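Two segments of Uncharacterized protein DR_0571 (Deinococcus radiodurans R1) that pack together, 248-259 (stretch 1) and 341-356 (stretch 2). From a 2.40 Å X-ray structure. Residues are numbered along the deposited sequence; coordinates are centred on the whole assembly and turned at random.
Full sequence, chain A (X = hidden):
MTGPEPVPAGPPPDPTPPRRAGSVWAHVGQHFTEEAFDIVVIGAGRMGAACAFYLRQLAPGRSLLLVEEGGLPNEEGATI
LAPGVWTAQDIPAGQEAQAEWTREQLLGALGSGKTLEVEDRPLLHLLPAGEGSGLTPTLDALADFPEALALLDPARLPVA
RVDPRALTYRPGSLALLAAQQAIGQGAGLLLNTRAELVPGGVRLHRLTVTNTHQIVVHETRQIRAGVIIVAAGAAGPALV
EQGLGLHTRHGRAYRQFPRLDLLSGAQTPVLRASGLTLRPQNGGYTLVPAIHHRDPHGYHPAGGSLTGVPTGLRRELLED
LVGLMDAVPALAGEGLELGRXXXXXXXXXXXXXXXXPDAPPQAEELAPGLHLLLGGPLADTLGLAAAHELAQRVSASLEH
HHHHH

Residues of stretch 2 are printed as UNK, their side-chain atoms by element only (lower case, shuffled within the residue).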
# COMPACT_ATOMS: atom_id res chain seq x y z
N THR A 248 -16.29 3.46 -27.04
CA THR A 248 -16.80 4.66 -26.38
C THR A 248 -16.36 5.86 -27.23
O THR A 248 -15.54 5.72 -28.14
CB THR A 248 -16.24 4.85 -24.93
OG1 THR A 248 -14.81 4.95 -24.97
CG2 THR A 248 -16.65 3.68 -24.03
N ARG A 249 -16.91 7.03 -26.92
CA ARG A 249 -16.58 8.24 -27.67
C ARG A 249 -15.59 9.11 -26.90
O ARG A 249 -15.20 10.18 -27.37
CB ARG A 249 -17.87 9.02 -27.96
CG ARG A 249 -19.09 8.15 -28.23
CD ARG A 249 -20.10 8.83 -29.17
NE ARG A 249 -19.56 8.80 -30.52
CZ ARG A 249 -20.07 8.11 -31.53
NH1 ARG A 249 -21.16 7.37 -31.38
NH2 ARG A 249 -19.44 8.11 -32.70
N HIS A 250 -15.18 8.66 -25.73
CA HIS A 250 -14.25 9.44 -24.90
C HIS A 250 -12.89 9.71 -25.55
O HIS A 250 -12.38 8.90 -26.33
CB HIS A 250 -14.05 8.74 -23.56
CG HIS A 250 -15.34 8.39 -22.89
ND1 HIS A 250 -15.63 7.11 -22.48
CD2 HIS A 250 -16.41 9.14 -22.57
CE1 HIS A 250 -16.84 7.09 -21.94
NE2 HIS A 250 -17.33 8.31 -21.98
N GLY A 251 -12.31 10.85 -25.22
CA GLY A 251 -11.04 11.21 -25.79
C GLY A 251 -10.01 11.53 -24.74
O GLY A 251 -10.28 11.45 -23.54
N ARG A 252 -8.83 11.92 -25.19
CA ARG A 252 -7.75 12.25 -24.28
C ARG A 252 -6.96 13.44 -24.77
O ARG A 252 -6.82 13.65 -25.97
CB ARG A 252 -6.85 11.03 -24.11
CG ARG A 252 -6.42 10.37 -25.43
CD ARG A 252 -5.98 8.92 -25.22
NE ARG A 252 -4.63 8.78 -24.66
CZ ARG A 252 -3.51 8.91 -25.37
NH1 ARG A 252 -3.56 9.19 -26.66
NH2 ARG A 252 -2.33 8.73 -24.79
N ALA A 253 -6.45 14.24 -23.84
CA ALA A 253 -5.65 15.39 -24.21
C ALA A 253 -4.40 15.46 -23.33
O ALA A 253 -4.45 15.16 -22.14
CB ALA A 253 -6.46 16.67 -24.06
N TYR A 254 -3.28 15.82 -23.94
CA TYR A 254 -2.05 15.95 -23.20
C TYR A 254 -1.88 17.41 -22.85
O TYR A 254 -1.83 18.28 -23.72
CB TYR A 254 -0.84 15.51 -24.00
CG TYR A 254 0.44 15.56 -23.22
CD1 TYR A 254 0.66 14.71 -22.14
CD2 TYR A 254 1.47 16.42 -23.60
CE1 TYR A 254 1.88 14.71 -21.46
CE2 TYR A 254 2.69 16.42 -22.92
CZ TYR A 254 2.88 15.56 -21.86
OH TYR A 254 4.11 15.52 -21.26
N ARG A 255 -1.77 17.66 -21.55
CA ARG A 255 -1.62 19.01 -21.05
C ARG A 255 -0.35 19.12 -20.24
O ARG A 255 -0.06 18.27 -19.40
CB ARG A 255 -2.83 19.36 -20.20
CG ARG A 255 -2.78 20.72 -19.56
CD ARG A 255 -3.87 20.80 -18.51
NE ARG A 255 -4.91 21.74 -18.87
CZ ARG A 255 -6.09 21.81 -18.27
NH1 ARG A 255 -6.37 20.99 -17.27
NH2 ARG A 255 -6.97 22.72 -18.65
N GLN A 256 0.38 20.19 -20.49
CA GLN A 256 1.63 20.45 -19.80
C GLN A 256 1.38 21.48 -18.70
O GLN A 256 0.44 22.26 -18.78
CB GLN A 256 2.66 20.97 -20.80
CG GLN A 256 2.83 20.07 -22.01
CD GLN A 256 3.82 20.63 -23.01
OE1 GLN A 256 3.58 21.66 -23.65
NE2 GLN A 256 4.96 19.95 -23.15
N PHE A 257 2.22 21.48 -17.67
CA PHE A 257 2.06 22.43 -16.58
C PHE A 257 3.34 23.19 -16.27
O PHE A 257 3.86 23.14 -15.14
CB PHE A 257 1.57 21.71 -15.31
CG PHE A 257 0.35 20.86 -15.53
CD1 PHE A 257 0.46 19.60 -16.10
CD2 PHE A 257 -0.91 21.31 -15.13
CE1 PHE A 257 -0.67 18.79 -16.28
CE2 PHE A 257 -2.04 20.51 -15.30
CZ PHE A 257 -1.92 19.25 -15.87
N PRO A 258 3.88 23.92 -17.26
CA PRO A 258 5.11 24.68 -17.02
C PRO A 258 4.98 25.64 -15.84
O PRO A 258 3.91 26.19 -15.58
CB PRO A 258 5.35 25.39 -18.35
CG PRO A 258 3.98 25.52 -18.94
CD PRO A 258 3.34 24.20 -18.60
N ARG A 259 6.09 25.83 -15.12
CA ARG A 259 6.11 26.71 -13.96
C ARG A 259 6.57 28.14 -14.24
O ARG A 259 7.47 28.37 -15.04
CB ARG A 259 6.99 26.12 -12.86
CG ARG A 259 7.10 27.05 -11.68
CD ARG A 259 7.47 26.34 -10.40
NE ARG A 259 8.01 27.30 -9.49
CZ ARG A 259 7.66 27.72 -8.28
NH1 ARG A 259 6.63 27.29 -7.55
NH2 ARG A 259 8.44 28.66 -7.80
N UNK A 341 13.27 20.58 -24.35
CA UNK A 341 12.39 19.64 -25.03
C UNK A 341 11.24 19.27 -24.10
O UNK A 341 11.27 19.59 -22.91
c UNK A 341 13.15 18.37 -25.43
o UNK A 341 13.55 17.66 -24.28
N UNK A 342 10.23 18.60 -24.65
CA UNK A 342 9.06 18.19 -23.90
C UNK A 342 9.39 17.36 -22.66
O UNK A 342 8.60 17.29 -21.72
o UNK A 342 6.99 16.96 -24.05
c UNK A 342 8.11 17.39 -24.79
N UNK A 343 10.56 16.74 -22.67
CA UNK A 343 11.00 15.92 -21.55
C UNK A 343 11.29 16.75 -20.30
O UNK A 343 11.21 16.24 -19.19
c UNK A 343 12.24 15.12 -21.94
N UNK A 344 11.62 18.02 -20.48
CA UNK A 344 11.90 18.88 -19.34
C UNK A 344 10.64 19.55 -18.79
O UNK A 344 10.71 20.24 -17.78
o UNK A 344 14.90 18.62 -19.50
o UNK A 344 14.61 19.73 -21.39
c UNK A 344 12.92 19.97 -19.72
c UNK A 344 14.24 19.39 -20.24
N UNK A 345 9.51 19.34 -19.45
CA UNK A 345 8.25 19.97 -19.05
C UNK A 345 7.19 19.04 -18.44
O UNK A 345 6.71 18.11 -19.10
c UNK A 345 6.39 21.44 -19.90
c UNK A 345 7.66 20.71 -20.27
c UNK A 345 8.69 21.68 -20.82
N UNK A 346 6.80 19.28 -17.17
CA UNK A 346 5.80 18.48 -16.47
C UNK A 346 4.53 18.34 -17.32
O UNK A 346 3.94 19.34 -17.72
c UNK A 346 5.54 19.29 -15.19
c UNK A 346 6.85 19.95 -14.95
c UNK A 346 7.25 20.41 -16.33
N UNK A 347 4.12 17.10 -17.59
CA UNK A 347 2.94 16.88 -18.42
C UNK A 347 2.22 15.59 -18.06
O UNK A 347 2.80 14.71 -17.45
N UNK A 348 0.95 15.49 -18.46
CA UNK A 348 0.15 14.30 -18.17
C UNK A 348 -1.03 14.18 -19.12
O UNK A 348 -1.44 15.16 -19.74
c UNK A 348 -0.36 14.36 -16.73
N UNK A 349 -1.57 12.98 -19.23
CA UNK A 349 -2.73 12.78 -20.10
C UNK A 349 -4.01 12.82 -19.28
O UNK A 349 -4.15 12.12 -18.27
c UNK A 349 -1.62 11.39 -21.92
c UNK A 349 -2.94 12.20 -24.01
c UNK A 349 -1.57 12.22 -26.03
n UNK A 349 0.29 11.07 -23.05
c UNK A 349 -2.64 11.43 -20.83
c UNK A 349 -0.47 11.76 -25.34
c UNK A 349 -0.32 10.99 -21.82
c UNK A 349 -2.80 12.44 -25.38
c UNK A 349 -0.62 11.52 -23.97
c UNK A 349 -1.84 11.73 -23.29
N UNK A 350 -4.96 13.66 -19.70
CA UNK A 350 -6.23 13.76 -19.01
C UNK A 350 -7.34 13.25 -19.91
O UNK A 350 -7.33 13.49 -21.12
c UNK A 350 -6.56 17.04 -16.92
c UNK A 350 -5.82 15.78 -17.39
c UNK A 350 -6.55 15.21 -18.62
c UNK A 350 -4.38 16.13 -17.75
N UNK A 351 -8.28 12.53 -19.32
CA UNK A 351 -9.39 12.01 -20.08
C UNK A 351 -10.32 13.17 -20.39
O UNK A 351 -10.42 14.13 -19.63
c UNK A 351 -10.14 10.94 -19.29
N UNK A 352 -10.98 13.05 -21.53
CA UNK A 352 -11.94 14.02 -22.01
C UNK A 352 -13.21 13.21 -22.22
O UNK A 352 -13.32 12.44 -23.17
c UNK A 352 -10.99 16.08 -23.17
c UNK A 352 -10.41 16.57 -24.48
c UNK A 352 -11.46 14.64 -23.32
c UNK A 352 -9.98 16.20 -22.05
N UNK A 353 -14.18 13.35 -21.30
CA UNK A 353 -15.42 12.59 -21.46
C UNK A 353 -16.12 13.03 -22.75
O UNK A 353 -16.25 14.23 -23.02
c UNK A 353 -16.21 12.96 -20.20
c UNK A 353 -14.19 14.15 -20.06
c UNK A 353 -15.14 13.36 -19.20
N UNK A 354 -16.55 12.05 -23.54
CA UNK A 354 -17.21 12.36 -24.80
C UNK A 354 -16.33 13.13 -25.75
O UNK A 354 -16.79 13.60 -26.78
N UNK A 355 -15.05 13.28 -25.41
CA UNK A 355 -14.14 14.01 -26.27
C UNK A 355 -14.27 15.52 -26.14
O UNK A 355 -13.62 16.26 -26.86
N UNK A 356 -15.11 15.96 -25.20
CA UNK A 356 -15.36 17.38 -24.96
C UNK A 356 -14.47 17.94 -23.85
O UNK A 356 -14.59 17.55 -22.68
c UNK A 356 -19.22 17.59 -25.36
n UNK A 356 -19.00 20.42 -25.29
c UNK A 356 -19.45 19.78 -24.22
n UNK A 356 -19.56 18.45 -24.23
n UNK A 356 -19.82 20.46 -23.15
c UNK A 356 -16.82 17.60 -24.59
c UNK A 356 -17.76 17.69 -25.78
O HOH W 1 4.55 12.78 -19.26
O HOH W 2 5.85 17.69 -21.59

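Position 341 has one carbon and then one oxygen, and it stays clear of stretch 1. It is Ser-341.

Position 342 also has one carbon and one oxygen. It is Ser-342, and its OG lies 3.7 Å from Gln-256 NE2.

Position 343 has a single carbon, pointing away from stretch 1. It is Ala-343.

Position 344 has two carbons, the second carrying two oxygens. It touches nothing on stretch 1. It is Asp-344.

Position 345 has one carbon carrying two more, aimed toward stretch 1. It is Val-345. Its CG1 is 3.9 Å from Gln-256 NE2 and 4.3 Å from Pro-258 CD.

Position 346 has three carbons closing a ring onto the backbone N. It is Pro-346. Its O accepts from Phe-257 N at 2.7 Å.

Position 347 has no side chain. Its CA sits 3.4 Å from Tyr-254 OH, and a CB here would clash with that oxygen. It is Gly-347.

Position 348 has one carbon, near the Phe-257 ring. It is Ala-348, with CB 4.5 Å from Phe-257 CE1.

Position 349 has one carbon, then fused five- and six-membered rings holding eight carbons and one nitrogen. Arg-252 and Tyr-254 cover its opposite faces. It is Trp-349.

Position 350 has four carbons, forked at the second. It is Leu-350. Its CD2 is 4.0 Å from Arg-255 NH1, and its CD1 is 4.4 Å from Phe-257 CZ.

Position 351 has one carbon and pairs with Arg-252. It is Ala-351.

Position 352 has four carbons, forked at the second. It is Leu-352, with CD2 4.0 Å from Ala-253 CB.

Position 353 has three carbons in a ring with its own N. It is Pro-353.

Positions 354 and 355 have no side chains. Both have positive phi, which favours glycine. They are Gly-354 and Gly-355, beside Arg-249 and His-250.

Position 356 has three carbons, a nitrogen, and a carbon carrying two nitrogens. It points away. It is Arg-356.

The contact is an antiparallel strand pair. Paired backbone hydrogen bonds join Gly-251 to Leu-352, Ala-253 to Leu-350 and Arg-255 to Ala-348. On the face of Trp-349, the Arg-252 guanidinium stacks flat on the indole, with CZ 3.6 Å from the six-membered ring centroid. Tyr-254 CB makes a CH-pi contact from the other side. Ala-253, Leu-350 and Leu-352 share the other face. Water 2 links Tyr-254 OH and Gln-256 NE2 to the backbone O atoms of Ser-342 and Val-345.

Stretch 2 341-356: SSADVPGAWLALPGGR
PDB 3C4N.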